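PDB 5E09: cellulase from Bacillus sp. BG-CS10, which hydrolyses internal beta-1,4-glucosidic bonds of cellulose, joining a family 5 glycoside hydrolase barrel to an X2-like module and a family 46 carbohydrate-binding module. Local coordinates for residues 284-289 and 325-330; 344-349 and 426-431; 358-363 and 390-395; 372-377 and 416-421; 454-459 and 516-521. All coordinates share one frame; numbering follows the deposited sequence.

Contact 1: residues 284-289 and 325-330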
# COMPACT_ATOMS: atom_id res chain seq x y z
N ILE A 284 -3.13 -4.96 8.37
CA ILE A 284 -3.74 -3.72 8.82
C ILE A 284 -5.22 -3.96 9.08
O ILE A 284 -5.93 -4.43 8.20
CB ILE A 284 -3.58 -2.60 7.76
CG1 ILE A 284 -2.14 -2.56 7.23
CG2 ILE A 284 -4.00 -1.23 8.32
CD1 ILE A 284 -1.10 -2.36 8.30
N GLN A 285 -5.68 -3.67 10.30
CA GLN A 285 -7.09 -3.87 10.64
C GLN A 285 -7.97 -3.08 9.67
O GLN A 285 -7.66 -1.93 9.34
CB GLN A 285 -7.35 -3.47 12.09
CG GLN A 285 -8.60 -4.11 12.70
CD GLN A 285 -9.88 -3.33 12.42
OE1 GLN A 285 -9.85 -2.13 12.14
NE2 GLN A 285 -11.01 -4.03 12.47
N GLN A 286 -9.06 -3.70 9.23
CA GLN A 286 -9.86 -3.20 8.11
C GLN A 286 -10.32 -1.74 8.24
O GLN A 286 -10.13 -0.93 7.32
CB GLN A 286 -11.07 -4.11 7.90
CG GLN A 286 -11.88 -3.81 6.65
CD GLN A 286 -11.15 -4.16 5.35
OE1 GLN A 286 -9.97 -4.53 5.36
NE2 GLN A 286 -11.86 -4.06 4.23
N GLY A 287 -10.92 -1.39 9.37
CA GLY A 287 -11.40 -0.04 9.58
C GLY A 287 -10.29 0.99 9.54
O GLY A 287 -10.45 2.09 8.97
N GLU A 288 -9.16 0.64 10.13
CA GLU A 288 -8.01 1.52 10.18
C GLU A 288 -7.40 1.70 8.78
O GLU A 288 -6.99 2.80 8.40
CB GLU A 288 -6.97 0.97 11.16
CG GLU A 288 -7.50 0.81 12.58
CD GLU A 288 -8.07 2.10 13.16
OE1 GLU A 288 -7.35 3.12 13.17
OE2 GLU A 288 -9.23 2.11 13.60
N LYS A 289 -7.38 0.61 8.01
CA LYS A 289 -6.94 0.66 6.62
C LYS A 289 -7.80 1.64 5.80
O LYS A 289 -7.28 2.55 5.13
CB LYS A 289 -6.99 -0.74 5.99
CG LYS A 289 -6.73 -0.77 4.49
CD LYS A 289 -7.37 -1.99 3.84
CE LYS A 289 -6.93 -3.28 4.53
NZ LYS A 289 -7.66 -4.45 3.98
N ASP A 325 -11.25 -7.26 -2.16
CA ASP A 325 -11.86 -6.54 -1.05
C ASP A 325 -12.70 -5.38 -1.60
O ASP A 325 -12.19 -4.28 -1.81
CB ASP A 325 -10.78 -6.03 -0.09
CG ASP A 325 -11.35 -5.36 1.16
OD1 ASP A 325 -12.48 -4.84 1.12
OD2 ASP A 325 -10.64 -5.35 2.19
N GLN A 326 -13.99 -5.64 -1.82
CA GLN A 326 -14.89 -4.68 -2.44
C GLN A 326 -15.09 -3.43 -1.60
O GLN A 326 -15.23 -2.33 -2.13
CB GLN A 326 -16.24 -5.34 -2.72
CG GLN A 326 -17.18 -4.49 -3.56
CD GLN A 326 -16.69 -4.33 -4.99
OE1 GLN A 326 -16.25 -5.30 -5.62
NE2 GLN A 326 -16.78 -3.11 -5.51
N GLU A 327 -15.12 -3.62 -0.28
CA GLU A 327 -15.26 -2.51 0.66
C GLU A 327 -14.12 -1.50 0.48
O GLU A 327 -14.34 -0.29 0.40
CB GLU A 327 -15.28 -3.07 2.09
CG GLU A 327 -15.57 -2.06 3.20
CD GLU A 327 -15.67 -2.73 4.56
OE1 GLU A 327 -16.55 -2.35 5.35
OE2 GLU A 327 -14.86 -3.65 4.85
N PHE A 328 -12.91 -2.05 0.39
CA PHE A 328 -11.68 -1.29 0.14
C PHE A 328 -11.78 -0.44 -1.13
O PHE A 328 -11.61 0.80 -1.09
CB PHE A 328 -10.50 -2.27 0.06
CG PHE A 328 -9.18 -1.65 -0.29
CD1 PHE A 328 -8.75 -0.48 0.32
CD2 PHE A 328 -8.34 -2.26 -1.20
CE1 PHE A 328 -7.53 0.08 0.00
CE2 PHE A 328 -7.11 -1.70 -1.53
CZ PHE A 328 -6.71 -0.53 -0.92
N HIS A 329 -12.06 -1.09 -2.26
CA HIS A 329 -12.14 -0.35 -3.51
C HIS A 329 -13.28 0.65 -3.53
O HIS A 329 -13.17 1.70 -4.16
CB HIS A 329 -12.28 -1.28 -4.70
CG HIS A 329 -12.33 -0.54 -6.00
ND1 HIS A 329 -13.50 -0.33 -6.70
CD2 HIS A 329 -11.36 0.09 -6.70
CE1 HIS A 329 -13.24 0.37 -7.79
NE2 HIS A 329 -11.95 0.64 -7.81
N ASN A 330 -14.39 0.33 -2.87
CA ASN A 330 -15.48 1.28 -2.76
C ASN A 330 -15.00 2.53 -2.02
O ASN A 330 -15.37 3.64 -2.38
CB ASN A 330 -16.69 0.68 -2.04
CG ASN A 330 -17.48 -0.26 -2.94
OD1 ASN A 330 -17.14 -0.48 -4.10
ND2 ASN A 330 -18.55 -0.84 -2.39
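Asp325 OD2 is gripped from across the contact by two side chains of the facing helix start, Gln286 and Lys289. Gln286 NE2 gives it the shorter bond, 2.7 Å from OD2, received on the syn lone pair with amide and carboxylate almost coplanar. Lys289 NZ adds a longer salt bridge at 3.6 Å from the same OD2. The amide nitrogen is itself shared: Gln286 NE2 also donates to Glu327 OE2, 3.1 Å away, meeting that oxygen on its anti side. Both acceptors, Asp325 OD2 and Glu327 OE2, lie near the amide plane, which helps fix the rotation of the group. A bend in the glutamine chain (chi2 69°) turns its CD out of the extended line. Lys289 NZ closes the cluster on its own segment by donating to Gln286 OE1 at 2.7 Å, so both ends of the amide are held. Asp325 has a second duty as N-cap, its OD1 accepting from Phe328 N at 2.9 Å from above the carboxylate plane. The cluster thus illustrates how a capping acid can also tie two helix starts together, and the helix 326-337 dipole probably favours its negative charge. Helix 286-302 links barrel strands 267-272 and 306-311, and helix 326-337 packs beside it, with Phe328 edge-to-face on Phe293; Gln285 NE2 is hydrogen-bonded to Asn346 OD1, which leads into the next module.

Contact 2: residues 344-349 and 426-431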
# COMPACT_ATOMS: atom_id res chain seq x y z
N GLU A 344 -14.81 5.44 14.79
CA GLU A 344 -13.65 5.09 15.60
C GLU A 344 -13.23 3.63 15.39
O GLU A 344 -12.09 3.26 15.66
CB GLU A 344 -13.93 5.34 17.08
CG GLU A 344 -15.12 4.55 17.62
CD GLU A 344 -15.40 4.85 19.08
OE1 GLU A 344 -14.49 5.34 19.78
OE2 GLU A 344 -16.54 4.58 19.53
N SER A 345 -14.16 2.82 14.89
CA SER A 345 -13.92 1.41 14.65
C SER A 345 -14.95 0.88 13.66
O SER A 345 -16.05 1.44 13.53
CB SER A 345 -13.99 0.63 15.97
OG SER A 345 -14.11 -0.76 15.73
N ASN A 346 -14.61 -0.19 12.94
CA ASN A 346 -15.59 -0.82 12.06
C ASN A 346 -16.18 -2.04 12.75
O ASN A 346 -16.88 -2.84 12.14
CB ASN A 346 -14.95 -1.22 10.72
CG ASN A 346 -14.08 -2.46 10.84
OD1 ASN A 346 -13.29 -2.59 11.77
ND2 ASN A 346 -14.23 -3.38 9.89
N LEU A 347 -15.89 -2.16 14.04
CA LEU A 347 -16.35 -3.29 14.84
C LEU A 347 -17.25 -2.83 15.99
O LEU A 347 -17.02 -1.78 16.59
CB LEU A 347 -15.16 -4.06 15.42
CG LEU A 347 -14.08 -4.55 14.46
CD1 LEU A 347 -13.00 -5.30 15.22
CD2 LEU A 347 -14.67 -5.43 13.36
N ILE A 348 -18.27 -3.63 16.27
CA ILE A 348 -19.09 -3.48 17.46
C ILE A 348 -19.04 -4.76 18.27
O ILE A 348 -19.53 -5.80 17.82
CB ILE A 348 -20.55 -3.17 17.11
CG1 ILE A 348 -20.66 -1.87 16.33
CG2 ILE A 348 -21.40 -3.12 18.38
CD1 ILE A 348 -22.05 -1.63 15.79
N HIS A 349 -18.43 -4.71 19.45
CA HIS A 349 -18.29 -5.90 20.28
C HIS A 349 -19.39 -6.02 21.33
O HIS A 349 -19.70 -5.07 22.04
CB HIS A 349 -16.93 -5.92 20.97
CG HIS A 349 -15.77 -5.91 20.02
ND1 HIS A 349 -15.19 -4.74 19.59
CD2 HIS A 349 -15.11 -6.92 19.41
CE1 HIS A 349 -14.20 -5.04 18.75
NE2 HIS A 349 -14.13 -6.34 18.63
N HIS A 426 -19.36 0.12 7.15
CA HIS A 426 -19.90 -1.16 7.57
C HIS A 426 -19.40 -1.61 8.93
O HIS A 426 -18.24 -1.99 9.08
CB HIS A 426 -19.59 -2.24 6.53
CG HIS A 426 -20.11 -1.92 5.17
ND1 HIS A 426 -19.45 -1.08 4.30
CD2 HIS A 426 -21.25 -2.30 4.54
CE1 HIS A 426 -20.15 -0.96 3.19
NE2 HIS A 426 -21.25 -1.70 3.31
N PHE A 427 -20.28 -1.57 9.92
CA PHE A 427 -19.98 -2.13 11.23
C PHE A 427 -20.16 -3.64 11.24
O PHE A 427 -21.22 -4.15 10.87
CB PHE A 427 -20.87 -1.51 12.31
CG PHE A 427 -20.66 -0.03 12.49
CD1 PHE A 427 -19.51 0.45 13.10
CD2 PHE A 427 -21.62 0.87 12.06
CE1 PHE A 427 -19.32 1.81 13.27
CE2 PHE A 427 -21.44 2.23 12.24
CZ PHE A 427 -20.28 2.70 12.84
N GLN A 428 -19.12 -4.35 11.68
CA GLN A 428 -19.23 -5.77 11.95
C GLN A 428 -19.68 -5.96 13.40
O GLN A 428 -19.00 -5.53 14.33
CB GLN A 428 -17.88 -6.48 11.71
CG GLN A 428 -17.18 -6.06 10.42
CD GLN A 428 -17.84 -6.61 9.16
OE1 GLN A 428 -18.12 -7.80 9.07
NE2 GLN A 428 -18.08 -5.73 8.19
N LEU A 429 -20.84 -6.59 13.59
CA LEU A 429 -21.35 -6.84 14.93
C LEU A 429 -20.77 -8.15 15.47
O LEU A 429 -21.24 -9.23 15.13
CB LEU A 429 -22.88 -6.88 14.91
CG LEU A 429 -23.64 -7.14 16.22
CD1 LEU A 429 -23.15 -6.24 17.34
CD2 LEU A 429 -25.13 -6.95 16.00
N GLN A 430 -19.74 -8.03 16.30
CA GLN A 430 -19.01 -9.19 16.80
C GLN A 430 -19.53 -9.67 18.16
O GLN A 430 -19.47 -8.94 19.15
CB GLN A 430 -17.52 -8.86 16.93
CG GLN A 430 -16.83 -8.40 15.66
CD GLN A 430 -16.85 -9.45 14.56
OE1 GLN A 430 -17.47 -9.26 13.52
NE2 GLN A 430 -16.16 -10.56 14.79
N ASN A 431 -20.04 -10.90 18.20
CA ASN A 431 -20.32 -11.57 19.47
C ASN A 431 -19.04 -12.22 19.98
O ASN A 431 -18.56 -13.19 19.40
CB ASN A 431 -21.43 -12.62 19.32
CG ASN A 431 -22.07 -13.00 20.65
OD1 ASN A 431 -21.90 -12.32 21.66
ND2 ASN A 431 -22.82 -14.10 20.65
O HOH W 1 -16.44 -3.37 7.98
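Leu347 pairs with Gln428 in parallel register, the one parallel join in a five-stranded sheet whose other neighbours run antiparallel. Three backbone bonds carry it: Gln428 N donates to Asn346 O at 2.7 Å, Ile348 N to Gln428 O at 2.8 Å, and Gln430 N to Ile348 O at 2.7 Å. Just ahead of the strand, Ser345 OG accepts from Leu347 N in an ST turn. A water beside the entry to the strand accepts from both Asn346 ND2 and Gln428 NE2, joining two amides turned 39° apart, and donates to His426 O; Asn346 OD1 is bonded instead to Gln285 of the catalytic module. Ile348 works on the buried face. Its CD1 lies against Phe427 CB at 3.7 Å, while its CG2 touches Leu429 CD1, also at 3.7 Å, so the two branches pack on successive inward-facing residues. On the other face Leu347 CD2 rests on Gln428 CB, and the His349 ring runs beside Gln430, whose amide is held by Thr411. A first strand that leaves one sheet, at 342-343, and then joins the last strand in parallel in the other is consistent with the A' and G strands of an immunoglobulin-like sandwich, as in the E-set clan.

Contact 3: residues 358-363 and 390-395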
# COMPACT_ATOMS: atom_id res chain seq x y z
N ASP A 358 -27.45 -0.84 25.52
CA ASP A 358 -27.23 0.20 24.52
C ASP A 358 -25.73 0.41 24.31
O ASP A 358 -24.96 0.28 25.27
CB ASP A 358 -27.88 1.52 24.95
CG ASP A 358 -29.40 1.53 24.77
OD1 ASP A 358 -29.97 0.61 24.14
OD2 ASP A 358 -30.04 2.49 25.26
N GLN A 359 -25.31 0.71 23.09
CA GLN A 359 -23.88 0.90 22.83
C GLN A 359 -23.61 2.14 21.99
O GLN A 359 -24.22 2.33 20.94
CB GLN A 359 -23.28 -0.32 22.13
CG GLN A 359 -23.35 -1.60 22.95
CD GLN A 359 -22.01 -2.28 23.09
OE1 GLN A 359 -21.09 -2.04 22.30
NE2 GLN A 359 -21.87 -3.14 24.10
N ASP A 360 -22.69 2.98 22.46
CA ASP A 360 -22.33 4.21 21.76
C ASP A 360 -21.16 3.98 20.81
O ASP A 360 -20.32 3.11 21.05
CB ASP A 360 -21.99 5.31 22.76
CG ASP A 360 -23.23 5.95 23.38
OD1 ASP A 360 -24.32 5.37 23.25
OD2 ASP A 360 -23.10 7.03 24.00
N ILE A 361 -21.12 4.77 19.75
CA ILE A 361 -20.13 4.64 18.68
C ILE A 361 -19.79 6.02 18.12
O ILE A 361 -20.66 6.73 17.64
CB ILE A 361 -20.64 3.77 17.50
CG1 ILE A 361 -21.06 2.38 17.98
CG2 ILE A 361 -19.58 3.67 16.42
CD1 ILE A 361 -22.05 1.71 17.06
N GLN A 362 -18.52 6.38 18.19
CA GLN A 362 -18.09 7.69 17.73
C GLN A 362 -17.93 7.70 16.21
O GLN A 362 -17.13 6.97 15.65
CB GLN A 362 -16.78 8.10 18.42
CG GLN A 362 -16.23 9.46 17.99
CD GLN A 362 -17.12 10.61 18.41
OE1 GLN A 362 -17.52 11.44 17.59
NE2 GLN A 362 -17.43 10.68 19.71
N LEU A 363 -18.74 8.53 15.55
CA LEU A 363 -18.65 8.72 14.11
C LEU A 363 -17.67 9.86 13.80
O LEU A 363 -17.53 10.79 14.59
CB LEU A 363 -20.03 9.03 13.53
CG LEU A 363 -20.83 7.93 12.85
CD1 LEU A 363 -20.71 6.59 13.58
CD2 LEU A 363 -22.30 8.36 12.75
N GLY A 390 -25.68 14.21 17.85
CA GLY A 390 -24.54 14.89 17.27
C GLY A 390 -23.88 14.01 16.23
O GLY A 390 -24.30 13.95 15.08
N ASP A 391 -22.81 13.34 16.65
CA ASP A 391 -22.01 12.51 15.77
C ASP A 391 -21.84 11.18 16.48
O ASP A 391 -21.08 10.32 16.04
CB ASP A 391 -20.66 13.15 15.49
CG ASP A 391 -19.84 13.36 16.76
OD1 ASP A 391 -20.34 13.01 17.85
OD2 ASP A 391 -18.71 13.88 16.66
N VAL A 392 -22.54 11.04 17.60
CA VAL A 392 -22.43 9.84 18.40
C VAL A 392 -23.63 8.96 18.07
O VAL A 392 -24.78 9.35 18.29
CB VAL A 392 -22.43 10.16 19.91
CG1 VAL A 392 -22.38 8.88 20.72
CG2 VAL A 392 -21.26 11.07 20.25
N LEU A 393 -23.36 7.78 17.53
CA LEU A 393 -24.39 6.81 17.17
C LEU A 393 -24.66 5.82 18.29
O LEU A 393 -23.76 5.17 18.79
CB LEU A 393 -23.96 6.06 15.91
CG LEU A 393 -24.85 4.90 15.45
CD1 LEU A 393 -26.22 5.43 15.00
CD2 LEU A 393 -24.18 4.10 14.35
N THR A 394 -25.92 5.66 18.69
CA THR A 394 -26.26 4.64 19.66
C THR A 394 -27.06 3.50 19.04
O THR A 394 -28.11 3.72 18.43
CB THR A 394 -27.07 5.24 20.83
OG1 THR A 394 -26.32 6.29 21.45
CG2 THR A 394 -27.38 4.16 21.86
N MSE A 395 -26.53 2.28 19.18
CA MSE A 395 -27.30 1.07 18.88
C MSE A 395 -28.10 0.67 20.11
O MSE A 395 -27.55 0.48 21.20
CB MSE A 395 -26.38 -0.10 18.47
CG MSE A 395 -25.60 0.15 17.20
SE MSE A 395 -26.72 0.68 15.69
CE MSE A 395 -28.02 -0.78 15.76
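In the antiparallel sheet of the X2-like module, strand 359-364 runs beside strand 392-395, with Gln359 and Ile361 forming the hydrogen-bonded pairs. Gln359 N donates to Met395 O and Met395 N returns to Gln359 O, both at 2.9 Å. Ile361 pairs with Leu393 less evenly: Leu393 N reaches Ile361 O with good geometry, whereas the bond from Ile361 N to Leu393 O is weak. Leu363 N extends the ladder to Asp391 O. This neighbour relation fits the B and E strands of an immunoglobulin-like sandwich, whose inward face is apolar. Here Ile361 and Leu393 run alongside each other in the same direction, and Ile361 CD1 also touches CG of Met395, a selenomethionine, at 3.9 Å. Leu363 CD1 continues the layer on Leu393 CB at 4.0 Å. From the facing sheet, Phe427 and Leu373 close over these groups. On the outward face Thr394 OG1 donates to Asp360 OD1 at 2.8 Å from above the carboxylate plane, 55° out of it. Thr394 OG1 stands anti to its own carbonyl carbon (chi1 -58°), and the other carboxylate oxygen, Asp360 OD2, comes to 3.8 Å from Val392 CG1.

Contact 4: residues 372-377 and 416-421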
# COMPACT_ATOMS: atom_id res chain seq x y z
N GLY A 372 -29.22 7.14 7.44
CA GLY A 372 -29.88 5.91 7.84
C GLY A 372 -28.95 4.76 8.18
O GLY A 372 -27.74 4.84 7.97
N LEU A 373 -29.52 3.70 8.74
CA LEU A 373 -28.83 2.43 8.94
C LEU A 373 -29.58 1.32 8.23
O LEU A 373 -30.81 1.39 8.10
CB LEU A 373 -28.70 2.08 10.43
CG LEU A 373 -27.93 3.02 11.35
CD1 LEU A 373 -27.76 2.39 12.73
CD2 LEU A 373 -26.57 3.39 10.75
N GLN A 374 -28.86 0.30 7.79
CA GLN A 374 -29.48 -0.85 7.14
C GLN A 374 -28.86 -2.16 7.58
O GLN A 374 -27.68 -2.21 7.92
CB GLN A 374 -29.39 -0.73 5.62
CG GLN A 374 -30.22 0.39 5.03
CD GLN A 374 -30.63 0.12 3.59
OE1 GLN A 374 -29.99 -0.67 2.89
NE2 GLN A 374 -31.70 0.76 3.14
N VAL A 375 -29.66 -3.22 7.61
CA VAL A 375 -29.15 -4.57 7.76
C VAL A 375 -29.79 -5.42 6.67
O VAL A 375 -31.02 -5.44 6.53
CB VAL A 375 -29.47 -5.18 9.15
CG1 VAL A 375 -29.09 -6.65 9.18
CG2 VAL A 375 -28.77 -4.40 10.25
N ASP A 376 -28.96 -6.09 5.88
CA ASP A 376 -29.43 -6.89 4.75
C ASP A 376 -30.29 -6.06 3.79
O ASP A 376 -31.30 -6.54 3.28
CB ASP A 376 -30.22 -8.11 5.23
CG ASP A 376 -29.42 -9.00 6.16
OD1 ASP A 376 -28.22 -9.24 5.89
OD2 ASP A 376 -29.99 -9.46 7.17
N GLY A 377 -29.90 -4.81 3.57
CA GLY A 377 -30.60 -3.94 2.64
C GLY A 377 -31.89 -3.34 3.17
O GLY A 377 -32.53 -2.54 2.48
N THR A 416 -24.97 -1.34 8.25
CA THR A 416 -24.50 -0.40 7.24
C THR A 416 -24.97 1.03 7.51
O THR A 416 -26.17 1.31 7.48
CB THR A 416 -24.97 -0.82 5.83
OG1 THR A 416 -24.56 -2.17 5.57
CG2 THR A 416 -24.41 0.11 4.77
N ALA A 417 -24.03 1.92 7.79
CA ALA A 417 -24.33 3.33 7.96
C ALA A 417 -24.28 4.05 6.62
O ALA A 417 -23.30 3.93 5.87
CB ALA A 417 -23.38 3.98 8.96
N GLN A 418 -25.34 4.79 6.34
CA GLN A 418 -25.51 5.50 5.09
C GLN A 418 -25.44 7.00 5.32
O GLN A 418 -25.89 7.50 6.35
CB GLN A 418 -26.84 5.14 4.44
CG GLN A 418 -27.10 3.65 4.34
CD GLN A 418 -28.52 3.32 3.91
OE1 GLN A 418 -29.49 3.80 4.51
NE2 GLN A 418 -28.64 2.52 2.86
N PHE A 419 -24.86 7.71 4.37
CA PHE A 419 -24.59 9.13 4.53
C PHE A 419 -25.04 9.90 3.30
O PHE A 419 -25.21 9.33 2.23
CB PHE A 419 -23.10 9.36 4.80
CG PHE A 419 -22.60 8.67 6.04
CD1 PHE A 419 -22.11 7.37 5.98
CD2 PHE A 419 -22.65 9.31 7.27
CE1 PHE A 419 -21.67 6.73 7.13
CE2 PHE A 419 -22.22 8.67 8.42
CZ PHE A 419 -21.73 7.39 8.35
N ASN A 420 -25.24 11.21 3.47
CA ASN A 420 -25.71 12.03 2.36
C ASN A 420 -24.69 12.06 1.23
O ASN A 420 -25.04 12.26 0.07
CB ASN A 420 -26.05 13.45 2.83
CG ASN A 420 -24.89 14.14 3.53
OD1 ASN A 420 -23.93 13.50 3.94
ND2 ASN A 420 -25.00 15.46 3.67
N SER A 421 -23.42 11.85 1.59
CA SER A 421 -22.36 11.75 0.60
C SER A 421 -21.28 10.77 1.07
O SER A 421 -21.09 10.59 2.27
CB SER A 421 -21.74 13.13 0.33
OG SER A 421 -20.99 13.12 -0.87
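Leu373 and Ala417 form the central, non-hydrogen-bonded pair of two antiparallel strands, 370-375 and 410-419, consistent with the C and F strands of an immunoglobulin-like sandwich. The backbone bonds stand on either side of that pair. Gln374 and Thr416 exchange two, Gln374 N to Thr416 O and Thr416 N to Gln374 O, each 2.9 Å long; toward the other end Gln418 N donates to Gly372 O. Between them Leu373 CA sends its hydrogen toward Thr416 O, 3.2 Å from the carbon, so that this carbonyl takes a CA-H contact besides its N-H.

Apolar packing lies on the inward face. There one methyl of the leucine, Leu373 CD2, leans on Ala417 CB at 3.7 Å, and the leucine also meets Leu393 and Met395 of the facing sheet. The same Leu373 CD2 comes to 3.6 Å from Ala417 CA, so the methyl touches both carbons of the small residue.

The outward face belongs to two glutamines that touch without bonding to each other. Both have CG anti to the carbonyl carbon and run on extended, and their amide planes are 38° apart. Gln374 NE2 finds its hydrogen bond at Ser379 OG. Gly372, with no side chain, lets the other amide settle above the backbone, Gln418 OE1 standing 3.8 Å from Gly372 C, while Gln418 NE2 lies 3.2 Å from Gln374 CD.

Contact 5: residues 454-459 and 516-521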
# COMPACT_ATOMS: atom_id res chain seq x y z
N ASN A 454 -12.58 -17.02 19.92
CA ASN A 454 -13.90 -16.67 20.45
C ASN A 454 -14.48 -15.39 19.87
O ASN A 454 -14.97 -14.53 20.61
CB ASN A 454 -13.82 -16.56 21.98
CG ASN A 454 -13.52 -17.89 22.64
OD1 ASN A 454 -13.81 -18.94 22.08
ND2 ASN A 454 -12.93 -17.85 23.83
N GLY A 455 -14.42 -15.25 18.55
CA GLY A 455 -14.99 -14.09 17.88
C GLY A 455 -14.14 -12.83 17.96
O GLY A 455 -14.53 -11.78 17.46
N ASP A 456 -12.97 -12.93 18.57
CA ASP A 456 -12.10 -11.77 18.72
C ASP A 456 -10.97 -11.81 17.69
O ASP A 456 -10.78 -12.83 17.02
CB ASP A 456 -11.54 -11.71 20.14
CG ASP A 456 -11.32 -10.30 20.63
OD1 ASP A 456 -11.22 -9.38 19.78
OD2 ASP A 456 -11.24 -10.10 21.86
N SER A 457 -10.23 -10.72 17.54
CA SER A 457 -9.14 -10.69 16.57
C SER A 457 -7.88 -10.02 17.14
O SER A 457 -7.97 -9.02 17.85
CB SER A 457 -9.58 -9.98 15.28
OG SER A 457 -10.03 -8.66 15.52
N VAL A 458 -6.73 -10.60 16.83
CA VAL A 458 -5.45 -10.11 17.34
C VAL A 458 -5.02 -8.83 16.64
O VAL A 458 -4.89 -8.78 15.42
CB VAL A 458 -4.33 -11.16 17.18
CG1 VAL A 458 -3.03 -10.63 17.74
CG2 VAL A 458 -4.72 -12.46 17.86
N ALA A 459 -4.82 -7.79 17.44
CA ALA A 459 -4.32 -6.51 16.93
C ALA A 459 -2.80 -6.55 16.90
O ALA A 459 -2.19 -6.22 15.88
CB ALA A 459 -4.81 -5.36 17.80
N PHE A 516 -5.93 -7.70 21.67
CA PHE A 516 -7.08 -7.93 20.80
C PHE A 516 -7.87 -6.65 20.57
O PHE A 516 -7.80 -5.72 21.37
CB PHE A 516 -8.00 -8.99 21.41
CG PHE A 516 -7.40 -10.36 21.44
CD1 PHE A 516 -6.51 -10.71 22.44
CD2 PHE A 516 -7.73 -11.30 20.48
CE1 PHE A 516 -5.94 -11.98 22.47
CE2 PHE A 516 -7.17 -12.57 20.51
CZ PHE A 516 -6.28 -12.90 21.50
N TRP A 517 -8.64 -6.61 19.48
CA TRP A 517 -9.39 -5.40 19.12
C TRP A 517 -10.61 -5.15 20.00
O TRP A 517 -11.16 -4.05 20.00
CB TRP A 517 -9.80 -5.48 17.65
CG TRP A 517 -8.68 -5.07 16.77
CD1 TRP A 517 -7.93 -5.88 15.96
CD2 TRP A 517 -8.14 -3.76 16.64
NE1 TRP A 517 -6.96 -5.14 15.32
CE2 TRP A 517 -7.07 -3.82 15.73
CE3 TRP A 517 -8.45 -2.51 17.21
CZ2 TRP A 517 -6.32 -2.71 15.35
CZ3 TRP A 517 -7.71 -1.41 16.85
CH2 TRP A 517 -6.65 -1.51 15.93
N SER A 518 -11.03 -6.16 20.76
CA SER A 518 -12.08 -5.97 21.76
C SER A 518 -11.58 -5.12 22.92
O SER A 518 -12.37 -4.50 23.63
CB SER A 518 -12.54 -7.32 22.29
OG SER A 518 -11.54 -7.87 23.12
N GLY A 519 -10.27 -5.11 23.11
CA GLY A 519 -9.67 -4.48 24.27
C GLY A 519 -9.06 -5.52 25.19
O GLY A 519 -8.29 -5.19 26.09
N GLU A 520 -9.41 -6.79 24.98
CA GLU A 520 -8.86 -7.87 25.78
C GLU A 520 -7.36 -8.02 25.60
O GLU A 520 -6.81 -7.77 24.53
CB GLU A 520 -9.54 -9.21 25.45
CG GLU A 520 -10.94 -9.35 26.02
CD GLU A 520 -10.95 -9.41 27.53
OE1 GLU A 520 -9.98 -9.94 28.12
OE2 GLU A 520 -11.93 -8.93 28.13
N MSE A 521 -6.68 -8.42 26.67
CA MSE A 521 -5.27 -8.73 26.59
C MSE A 521 -5.04 -10.10 27.21
O MSE A 521 -5.52 -10.37 28.30
CB MSE A 521 -4.43 -7.67 27.30
CG MSE A 521 -4.65 -6.27 26.78
SE MSE A 521 -3.39 -5.04 27.57
CE MSE A 521 -4.25 -3.36 27.09
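Ser518 holds OG between its backbone N and carbonyl carbon (chi1 72°), and Ser518 OG lies 2.6 Å from Asp456 OD2; chi1 -81° puts CG of Trp517 anti to the carbonyl carbon, and chi2 108° turns the indole so that one face meets Ala459 CB. The serine hydroxyl donates to the syn side of the carboxylate and accepts from Glu520 N at 3.0 Å in an ST turn, so it is held by two bonds. Asp456 OD1 meanwhile receives Ser457 N at 2.8 Å and, weakly, Ser518 N. One buried carboxylate therefore steadies both its own chain and the type I turn that runs from Phe516 to Gly519. Trp517 N adds a backbone bond to Ser457 O. Ala459 CB makes a CH-pi contact over the five-membered ring, 3.5 Å from its centroid, while Ser457 OG comes to the indole edge. Val458 CG2 packs on Phe516 CE2 at 3.6 Å. The turn joins strands 509-516 and 521-529 of the carbohydrate-binding module, and 454-459 runs into the start of strand 458-465, the neighbour of 509-516 in the same antiparallel sheet. From this end of the sheet Trp517 reaches Arg240 and Gln285 of the catalytic module as well as Leu347 on strand 347-351.

Overall arrangement
Contacts 2, 3 and 4 belong to one sandwich: 2 and 4 share a sheet through neighbouring strands 425-432 and 410-419, whereas contact 3 lies in the facing sheet and meets both across an apolar core of Phe427, Ile348, Ile361 and Leu373. Their chemistry is backbone ladders with apolar inner faces and mostly polar outer ones. Contacts 1 and 5 instead turn on a carboxylate, one at paired helix starts beside the barrel, the other at a hairpin turn. Both touch contact 2, and Gln285 packs on Trp517, so the three modules meet there. Contact 4 is farthest from contact 5, about 17 Å between nearest atoms. All five are partly buried.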